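Local coordinates for beta-lactamase inhibitory protein BLIP-I (Streptomyces exfoliatus, PDB 3GMV), which probably binds and inhibits beta-lactamases, and is captured here without an enzyme partner, at residues Ile36-Thr44 with Pro51-Asp59; Asn68-Val79 with Val100-Gly109. All coordinates share one frame; numbering follows the deposited sequence.

Contact 1: Ile36-Thr44 with Pro51-Asp59; sequences IGDSILCFT and PYGGFSFTD. With TAM (tris(hydroxyethyl)aminomethane), chain B.
Leu41 and Tyr52 meet on one face of an antiparallel beta hairpin. The CD1 branch of Leu41 reaches CD1 of the Tyr52 ring at 3.4 Å, and the two side chains cross at a slant. With chi1 at -176°, Leu41 extends away from its own N, and CD1 comes against the Tyr52 ring and the carbonyl of Gly53. Phe43 stands alongside Tyr52 and points the same way. Phe43 CD1 touches Tyr52 CB at 3.5 Å, with the two ring planes 56° apart.

The other face carries Ile40, Cys42 and Phe55. Cys42 SG lies at the edge of the Phe55 ring, 4.2 Å from CE2. The end of Ile40, CD1, packs 3.8 Å from CE1 of Phe57. Paired backbone bonds join Ile40 to Phe55 and Cys42 to Gly53. Near the open end of the hairpin, Ser39 OG and Ser56 OG are hydrogen-bonded at 2.8 Å, and one water joins Ser39 OG to Phe57 N.

Helix 17-24 packs on the face of Ile40, Phe55 and Phe57. Cys42 is disulfide-bonded to Cys30 in strand 30-31, which borders strand 40-43. Strand 63-69 flanks strand 52-57 on its other side, where Tyr52 OH is hydrogen-bonded to Glu69 OE1.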
loop_
_atom_site.group_PDB
_atom_site.type_symbol
_atom_site.label_atom_id
_atom_site.label_comp_id
_atom_site.label_asym_id
_atom_site.label_seq_id
_atom_site.Cartn_x
_atom_site.Cartn_y
_atom_site.Cartn_z
ATOM N N ILE A 36 -16.273 4.351 6.316
ATOM C CA ILE A 36 -15.427 3.156 6.106
ATOM C C ILE A 36 -16.232 1.989 5.574
ATOM O O ILE A 36 -15.677 1.092 4.931
ATOM C CB ILE A 36 -14.745 2.738 7.450
ATOM C CG1 ILE A 36 -13.870 3.877 7.936
ATOM C CG2 ILE A 36 -13.868 1.475 7.327
ATOM C CD1 ILE A 36 -13.533 3.758 9.462
ATOM N N GLY A 37 -17.531 1.976 5.875
ATOM C CA GLY A 37 -18.416 0.895 5.421
ATOM C C GLY A 37 -18.034 -0.449 6.015
ATOM O O GLY A 37 -17.618 -0.505 7.163
ATOM N N ASP A 38 -18.168 -1.524 5.230
ATOM C CA ASP A 38 -17.908 -2.881 5.722
ATOM C C ASP A 38 -16.414 -3.117 6.024
ATOM O O ASP A 38 -16.041 -4.149 6.597
ATOM C CB ASP A 38 -18.370 -3.919 4.699
ATOM C CG ASP A 38 -19.898 -4.001 4.592
ATOM O OD1 ASP A 38 -20.595 -3.420 5.425
ATOM O OD2 ASP A 38 -20.377 -4.656 3.662
ATOM N N SER A 39 -15.563 -2.175 5.625
ATOM C CA SER A 39 -14.114 -2.347 5.745
ATOM C C SER A 39 -13.589 -2.036 7.151
ATOM O O SER A 39 -14.365 -1.756 8.063
ATOM C CB SER A 39 -13.419 -1.497 4.685
ATOM O OG SER A 39 -13.785 -1.980 3.370
ATOM N N ILE A 40 -12.273 -2.127 7.341
ATOM C CA ILE A 40 -11.684 -1.742 8.625
ATOM C C ILE A 40 -10.607 -0.754 8.324
ATOM O O ILE A 40 -9.862 -0.951 7.364
ATOM C CB ILE A 40 -11.019 -2.990 9.308
ATOM C CG1 ILE A 40 -12.102 -4.004 9.720
ATOM C CG2 ILE A 40 -10.210 -2.561 10.525
ATOM C CD1 ILE A 40 -11.562 -5.373 10.189
ATOM N N LEU A 41 -10.442 0.258 9.178
ATOM C CA LEU A 41 -9.338 1.203 9.024
ATOM C C LEU A 41 -8.706 1.355 10.405
ATOM O O LEU A 41 -9.428 1.528 11.397
ATOM C CB LEU A 41 -9.899 2.561 8.592
ATOM C CG LEU A 41 -8.949 3.716 8.280
ATOM C CD1 LEU A 41 -8.063 3.332 7.126
ATOM C CD2 LEU A 41 -9.780 4.965 7.917
ATOM N N CYS A 42 -7.382 1.259 10.469
ATOM C CA CYS A 42 -6.650 1.374 11.745
ATOM C C CYS A 42 -5.551 2.424 11.560
ATOM O O CYS A 42 -4.810 2.380 10.586
ATOM C CB CYS A 42 -6.011 0.035 12.144
ATOM S SG CYS A 42 -7.127 -1.432 12.105
ATOM N N PHE A 43 -5.449 3.355 12.508
ATOM C CA PHE A 43 -4.431 4.420 12.479
ATOM C C PHE A 43 -3.366 4.132 13.527
ATOM O O PHE A 43 -3.682 3.649 14.596
ATOM C CB PHE A 43 -5.077 5.783 12.760
ATOM C CG PHE A 43 -5.847 6.357 11.596
ATOM C CD1 PHE A 43 -5.202 7.066 10.596
ATOM C CD2 PHE A 43 -7.233 6.198 11.511
ATOM C CE1 PHE A 43 -5.909 7.607 9.525
ATOM C CE2 PHE A 43 -7.946 6.734 10.443
ATOM C CZ PHE A 43 -7.282 7.438 9.447
ATOM N N THR A 44 -2.096 4.421 13.238
ATOM C CA THR A 44 -1.051 4.167 14.208
ATOM C C THR A 44 -0.898 5.372 15.158
ATOM O O THR A 44 -0.303 5.235 16.208
ATOM C CB THR A 44 0.330 3.933 13.553
ATOM O OG1 THR A 44 0.743 5.139 12.890
ATOM C CG2 THR A 44 0.247 2.771 12.538
ATOM N N PRO A 51 -0.318 7.633 9.970
ATOM C CA PRO A 51 -0.196 6.429 9.152
ATOM C C PRO A 51 -1.351 5.469 9.459
ATOM O O PRO A 51 -1.868 5.429 10.583
ATOM C CB PRO A 51 1.138 5.828 9.596
ATOM C CG PRO A 51 1.899 6.995 10.270
ATOM C CD PRO A 51 0.795 7.788 10.917
ATOM N N TYR A 52 -1.770 4.699 8.468
ATOM C CA TYR A 52 -2.928 3.853 8.687
ATOM C C TYR A 52 -2.824 2.622 7.786
ATOM O O TYR A 52 -2.030 2.597 6.829
ATOM C CB TYR A 52 -4.224 4.616 8.370
ATOM C CG TYR A 52 -4.360 5.022 6.906
ATOM C CD1 TYR A 52 -4.947 4.160 5.976
ATOM C CD2 TYR A 52 -3.866 6.242 6.451
ATOM C CE1 TYR A 52 -5.057 4.518 4.623
ATOM C CE2 TYR A 52 -3.992 6.621 5.115
ATOM C CZ TYR A 52 -4.586 5.743 4.203
ATOM O OH TYR A 52 -4.695 6.100 2.865
ATOM N N GLY A 53 -3.618 1.612 8.122
ATOM C CA GLY A 53 -3.856 0.481 7.214
ATOM C C GLY A 53 -5.363 0.375 6.981
ATOM O O GLY A 53 -6.169 0.602 7.904
ATOM N N GLY A 54 -5.760 0.023 5.759
ATOM C CA GLY A 54 -7.179 -0.206 5.442
ATOM C C GLY A 54 -7.322 -1.617 4.889
ATOM O O GLY A 54 -6.456 -2.084 4.125
ATOM N N PHE A 55 -8.392 -2.309 5.272
ATOM C CA PHE A 55 -8.563 -3.709 4.920
ATOM C C PHE A 55 -9.977 -3.902 4.399
ATOM O O PHE A 55 -10.937 -3.496 5.058
ATOM C CB PHE A 55 -8.351 -4.546 6.200
ATOM C CG PHE A 55 -7.056 -4.245 6.840
ATOM C CD1 PHE A 55 -5.875 -4.692 6.249
ATOM C CD2 PHE A 55 -6.989 -3.394 7.933
ATOM C CE1 PHE A 55 -4.632 -4.367 6.809
ATOM C CE2 PHE A 55 -5.755 -3.073 8.517
ATOM C CZ PHE A 55 -4.564 -3.542 7.959
ATOM N N SER A 56 -10.111 -4.546 3.245
ATOM C CA SER A 56 -11.445 -4.776 2.673
ATOM C C SER A 56 -11.682 -6.246 2.451
ATOM O O SER A 56 -10.721 -7.015 2.243
ATOM C CB SER A 56 -11.626 -3.998 1.375
ATOM O OG SER A 56 -11.596 -2.599 1.667
ATOM N N PHE A 57 -12.956 -6.629 2.521
ATOM C CA PHE A 57 -13.370 -8.039 2.579
ATOM C C PHE A 57 -14.324 -8.445 1.463
ATOM O O PHE A 57 -15.105 -7.645 1.013
ATOM C CB PHE A 57 -14.024 -8.299 3.932
ATOM C CG PHE A 57 -13.086 -8.036 5.064
ATOM C CD1 PHE A 57 -12.940 -6.752 5.589
ATOM C CD2 PHE A 57 -12.242 -9.037 5.490
ATOM C CE1 PHE A 57 -12.020 -6.498 6.600
ATOM C CE2 PHE A 57 -11.324 -8.803 6.519
ATOM C CZ PHE A 57 -11.195 -7.552 7.061
ATOM N N THR A 58 -14.267 -9.710 1.039
ATOM C CA THR A 58 -15.207 -10.191 0.023
ATOM C C THR A 58 -16.593 -10.403 0.658
ATOM O O THR A 58 -16.794 -10.305 1.874
ATOM C CB THR A 58 -14.763 -11.549 -0.546
ATOM O OG1 THR A 58 -14.804 -12.478 0.535
ATOM C CG2 THR A 58 -13.344 -11.508 -1.107
ATOM N N ASP A 59 -17.566 -10.732 -0.176
ATOM C CA ASP A 59 -18.897 -11.017 0.307
ATOM C C ASP A 59 -18.932 -12.240 1.244
ATOM O O ASP A 59 -19.886 -12.416 2.006
ATOM C CB ASP A 59 -19.853 -11.222 -0.881
ATOM C CG ASP A 59 -20.107 -9.934 -1.661
ATOM O OD1 ASP A 59 -19.875 -8.812 -1.140
ATOM O OD2 ASP A 59 -20.554 -10.042 -2.824
HETATM C C TAM B . -14.117 -7.440 -5.084
HETATM C C1 TAM B . -13.735 -6.120 -5.719
HETATM C C2 TAM B . -14.538 -8.452 -6.148
HETATM C C3 TAM B . -15.246 -7.218 -4.098
HETATM C C4 TAM B . -12.456 -6.265 -6.527
HETATM C C5 TAM B . -13.722 -8.306 -7.429
HETATM C C6 TAM B . -15.459 -8.442 -3.213
HETATM N N TAM B . -12.965 -7.955 -4.358
HETATM O O4 TAM B . -12.111 -4.974 -7.062
HETATM O O5 TAM B . -14.583 -7.965 -8.535
HETATM O O6 TAM B . -14.636 -9.526 -3.657
HETATM O O HOH W 1 -14.926 -4.679 3.064
#

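Contact 2: Asn68-Val79 with Val100-Gly109; sequences NEYLYKAKTPSV and VPKDSCVSQG
The side-chain amide of Asn68 and the ring of Tyr72 both border the carbonyl of Ser107. Asn68 ND2 donates to Ser107 O at 3.0 Å, from above the carbonyl plane. CG of Asn68 sits between its own N and carbonyl carbon (chi1 81°), which brings the amide over the neighbouring strand. A water in the plane of the Tyr72 ring, at its edge, donates to both Asn68 OD1 and Ser107 O. One face of the Tyr70 ring is covered by Glu69 CB. The Gln108 and Glu69 side chains cross at a slant, amide and carboxylate planes 73° apart. Gln108 NE2 donates to two waters, one leading to Glu69 OE2 and the other to Tyr70 N. OE1 of the same carboxylate is held by Tyr52 OH.

Further along, Val106 CG1 packs against Tyr72 CB at 3.7 Å and against the backbone at Lys73 and Ala74. Ala74 CB rests on the carbonyl of Ser104. Thr76 N donates to Asp103 O at 2.8 Å. Lys75 runs beside Asp103 and makes a long salt bridge, Lys75 NZ to Asp103 OD2 3.7 Å. Ser104 OG accepts from Ser78 N at 2.9 Å and, weakly, from Val79 N. Ser78 OG donates in turn to Thr76 O.

Asn68 and Gln108 join neighbouring antiparallel strands 63-69 and 105-111, while the loop after Glu69 runs back past Val106 to the 3-10 segment 102-104. Strand 122-128 lies on the far side of 105-111, linked by the Cys105-Cys127 disulfide. Helix 5-10 meets Leu71 and Tyr72, and helix 93-99 leads into Val100 and packs on Cys105.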
loop_
_atom_site.group_PDB
_atom_site.type_symbol
_atom_site.label_atom_id
_atom_site.label_comp_id
_atom_site.label_asym_id
_atom_site.label_seq_id
_atom_site.Cartn_x
_atom_site.Cartn_y
_atom_site.Cartn_z
ATOM N N ASN A 68 -2.212 1.066 2.669
ATOM C CA ASN A 68 -1.738 1.900 3.753
ATOM C C ASN A 68 -1.127 3.170 3.204
ATOM O O ASN A 68 -0.773 3.262 2.007
ATOM C CB ASN A 68 -0.699 1.147 4.587
ATOM C CG ASN A 68 0.686 1.177 3.953
ATOM O OD1 ASN A 68 1.435 2.148 4.135
ATOM N ND2 ASN A 68 1.061 0.089 3.258
ATOM N N GLU A 69 -1.028 4.169 4.070
ATOM C CA GLU A 69 -0.139 5.285 3.791
ATOM C C GLU A 69 0.723 5.498 5.005
ATOM O O GLU A 69 0.247 5.448 6.148
ATOM C CB GLU A 69 -0.908 6.558 3.461
ATOM C CG GLU A 69 -1.535 6.512 2.066
ATOM C CD GLU A 69 -2.162 7.831 1.702
ATOM O OE1 GLU A 69 -3.329 8.033 2.073
ATOM O OE2 GLU A 69 -1.487 8.666 1.061
ATOM N N TYR A 70 2.010 5.674 4.750
ATOM C CA TYR A 70 2.970 6.116 5.777
ATOM C C TYR A 70 3.423 5.072 6.779
ATOM O O TYR A 70 4.172 5.403 7.695
ATOM C CB TYR A 70 2.484 7.406 6.511
ATOM C CG TYR A 70 1.835 8.447 5.621
ATOM C CD1 TYR A 70 2.398 8.788 4.393
ATOM C CD2 TYR A 70 0.656 9.078 6.000
ATOM C CE1 TYR A 70 1.801 9.719 3.566
ATOM C CE2 TYR A 70 0.046 10.026 5.169
ATOM C CZ TYR A 70 0.636 10.338 3.957
ATOM O OH TYR A 70 0.040 11.257 3.123
ATOM N N LEU A 71 3.030 3.808 6.624
ATOM C CA LEU A 71 3.516 2.790 7.547
ATOM C C LEU A 71 4.999 2.524 7.364
ATOM O O LEU A 71 5.653 2.048 8.278
ATOM C CB LEU A 71 2.767 1.454 7.383
ATOM C CG LEU A 71 1.297 1.484 7.792
ATOM C CD1 LEU A 71 0.636 0.127 7.562
ATOM C CD2 LEU A 71 1.169 1.908 9.288
ATOM N N TYR A 72 5.508 2.775 6.157
ATOM C CA TYR A 72 6.906 2.552 5.842
ATOM C C TYR A 72 7.520 3.815 5.247
ATOM O O TYR A 72 6.838 4.592 4.608
ATOM C CB TYR A 72 7.027 1.442 4.797
ATOM C CG TYR A 72 6.435 0.148 5.261
ATOM C CD1 TYR A 72 7.166 -0.715 6.055
ATOM C CD2 TYR A 72 5.142 -0.220 4.885
ATOM C CE1 TYR A 72 6.621 -1.916 6.478
ATOM C CE2 TYR A 72 4.584 -1.411 5.313
ATOM C CZ TYR A 72 5.326 -2.248 6.105
ATOM O OH TYR A 72 4.784 -3.434 6.546
ATOM N N LYS A 73 8.809 4.028 5.492
ATOM C CA LYS A 73 9.509 5.151 4.873
ATOM C C LYS A 73 10.581 4.537 3.977
ATOM O O LYS A 73 11.208 3.546 4.330
ATOM C CB LYS A 73 10.156 6.038 5.965
ATOM C CG LYS A 73 9.136 6.812 6.816
ATOM C CD LYS A 73 9.823 7.474 8.024
ATOM C CE LYS A 73 8.794 7.945 9.046
ATOM N NZ LYS A 73 7.754 8.773 8.372
ATOM N N ALA A 74 10.808 5.128 2.821
ATOM C CA ALA A 74 11.838 4.626 1.920
ATOM C C ALA A 74 13.194 4.587 2.579
ATOM O O ALA A 74 13.535 5.480 3.344
ATOM C CB ALA A 74 11.909 5.502 0.661
ATOM N N LYS A 75 13.952 3.549 2.280
ATOM C CA LYS A 75 15.315 3.392 2.778
ATOM C C LYS A 75 16.200 4.515 2.282
ATOM O O LYS A 75 16.930 5.157 3.077
ATOM C CB LYS A 75 15.894 2.050 2.367
ATOM C CG LYS A 75 17.402 1.909 2.616
ATOM C CD LYS A 75 17.879 0.456 2.521
ATOM C CE LYS A 75 19.382 0.408 2.170
ATOM N NZ LYS A 75 19.886 -0.953 1.856
ATOM N N THR A 76 16.093 4.770 0.981
ATOM C CA THR A 76 16.881 5.804 0.307
ATOM C C THR A 76 16.028 6.617 -0.648
ATOM O O THR A 76 16.018 6.338 -1.854
ATOM C CB THR A 76 18.021 5.169 -0.463
ATOM O OG1 THR A 76 18.667 4.196 0.380
ATOM C CG2 THR A 76 19.043 6.237 -0.929
ATOM N N PRO A 77 15.303 7.622 -0.124
ATOM C CA PRO A 77 14.496 8.481 -0.993
ATOM C C PRO A 77 15.404 9.188 -2.009
ATOM O O PRO A 77 16.276 9.978 -1.632
ATOM C CB PRO A 77 13.911 9.527 -0.040
ATOM C CG PRO A 77 14.173 9.012 1.365
ATOM C CD PRO A 77 15.280 8.038 1.291
ATOM N N SER A 78 15.198 8.930 -3.284
ATOM C CA SER A 78 16.154 9.373 -4.271
ATOM C C SER A 78 15.622 9.357 -5.682
ATOM O O SER A 78 16.369 9.620 -6.649
ATOM C CB SER A 78 17.380 8.481 -4.203
ATOM O OG SER A 78 17.053 7.140 -4.471
ATOM N N VAL A 79 14.340 9.035 -5.849
ATOM C CA VAL A 79 13.831 8.944 -7.221
ATOM C C VAL A 79 13.839 10.318 -7.906
ATOM O O VAL A 79 13.575 11.357 -7.260
ATOM C CB VAL A 79 12.421 8.282 -7.258
ATOM C CG1 VAL A 79 11.375 9.165 -6.476
ATOM C CG2 VAL A 79 11.963 8.021 -8.698
ATOM N N VAL A 100 14.174 2.371 -11.883
ATOM C CA VAL A 100 13.888 3.159 -10.690
ATOM C C VAL A 100 14.548 2.471 -9.516
ATOM O O VAL A 100 14.458 1.245 -9.403
ATOM C CB VAL A 100 12.337 3.193 -10.411
ATOM C CG1 VAL A 100 12.022 3.868 -9.078
ATOM C CG2 VAL A 100 11.585 3.919 -11.540
ATOM N N PRO A 101 15.185 3.228 -8.617
ATOM C CA PRO A 101 15.814 2.501 -7.469
ATOM C C PRO A 101 14.758 2.046 -6.430
ATOM O O PRO A 101 14.100 2.889 -5.772
ATOM C CB PRO A 101 16.791 3.531 -6.883
ATOM C CG PRO A 101 16.251 4.883 -7.318
ATOM C CD PRO A 101 15.518 4.658 -8.640
ATOM N N LYS A 102 14.582 0.727 -6.305
ATOM C CA LYS A 102 13.557 0.207 -5.421
ATOM C C LYS A 102 13.741 0.652 -3.973
ATOM O O LYS A 102 12.761 0.749 -3.216
ATOM C CB LYS A 102 13.466 -1.329 -5.516
ATOM C CG LYS A 102 12.149 -1.852 -4.979
ATOM C CD LYS A 102 11.988 -3.348 -5.238
ATOM C CE LYS A 102 11.196 -4.021 -4.131
ATOM N NZ LYS A 102 9.766 -3.842 -4.311
ATOM N N ASP A 103 14.978 0.942 -3.564
ATOM C CA ASP A 103 15.184 1.426 -2.192
ATOM C C ASP A 103 14.568 2.811 -2.002
ATOM O O ASP A 103 14.503 3.315 -0.880
ATOM C CB ASP A 103 16.682 1.496 -1.823
ATOM C CG ASP A 103 17.287 0.139 -1.502
ATOM O OD1 ASP A 103 16.544 -0.842 -1.311
ATOM O OD2 ASP A 103 18.535 0.069 -1.447
ATOM N N SER A 104 14.131 3.456 -3.102
ATOM C CA SER A 104 13.450 4.752 -2.957
ATOM C C SER A 104 11.957 4.599 -2.759
ATOM O O SER A 104 11.258 5.602 -2.800
ATOM C CB SER A 104 13.681 5.655 -4.185
ATOM O OG SER A 104 13.199 6.974 -3.964
ATOM N N CYS A 105 11.479 3.356 -2.589
ATOM C CA CYS A 105 10.051 3.047 -2.650
ATOM C C CYS A 105 9.590 2.128 -1.516
ATOM O O CYS A 105 10.380 1.351 -0.958
ATOM C CB CYS A 105 9.712 2.342 -3.946
ATOM S SG CYS A 105 10.408 3.180 -5.442
ATOM N N VAL A 106 8.304 2.191 -1.222
ATOM C CA VAL A 106 7.718 1.300 -0.240
ATOM C C VAL A 106 6.365 0.871 -0.766
ATOM O O VAL A 106 5.818 1.510 -1.666
ATOM C CB VAL A 106 7.475 2.018 1.118
ATOM C CG1 VAL A 106 8.781 2.511 1.713
ATOM C CG2 VAL A 106 6.419 3.154 0.962
ATOM N N SER A 107 5.797 -0.176 -0.150
ATOM C CA SER A 107 4.436 -0.580 -0.491
ATOM C C SER A 107 3.352 0.238 0.172
ATOM O O SER A 107 3.374 0.478 1.397
ATOM C CB SER A 107 4.230 -2.078 -0.218
ATOM O OG SER A 107 2.924 -2.487 -0.607
ATOM N N GLN A 108 2.390 0.690 -0.631
ATOM C CA GLN A 108 1.165 1.257 -0.105
ATOM C C GLN A 108 -0.029 0.341 -0.322
ATOM O O GLN A 108 -1.189 0.750 -0.166
ATOM C CB GLN A 108 0.914 2.650 -0.727
ATOM C CG GLN A 108 1.854 3.691 -0.082
ATOM C CD GLN A 108 1.455 5.103 -0.443
ATOM O OE1 GLN A 108 0.650 5.323 -1.352
ATOM N NE2 GLN A 108 2.008 6.067 0.263
ATOM N N GLY A 109 0.221 -0.893 -0.730
ATOM C CA GLY A 109 -0.929 -1.787 -0.845
ATOM C C GLY A 109 -0.715 -3.024 -1.700
ATOM O O GLY A 109 0.154 -3.046 -2.590
HETATM O O HOH W 2 3.929 2.807 3.225
HETATM O O HOH W 3 0.924 8.844 -0.253
HETATM O O HOH W 4 3.751 5.345 2.389
HETATM O O HOH W 5 12.607 1.181 0.842
HETATM O O HOH W 6 19.982 2.367 -1.220
#

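How the contacts relate
From the N terminus, helices 5-10, 17-24 and 26-29 and strand 30-31 come first, and contact 1 then closes the short hairpin between strands 40-43 and 52-57. The chain turns into strand 63-69, the next strand of the sheet. Contact 2 opens at its end and closes a longer loop that holds helices 81-84 and 93-99, returning in strand 105-111. The two loops follow in series. The centres of contacts 1 and 2 are about 21 Å apart, on opposite sides of the chain's centre. They still meet where strands 52-57 and 63-69 adjoin: Tyr52 O packs on Asn68 CB, and Thr44 CG2 on Leu71 CD2. Together they span four successive strands of one sheet.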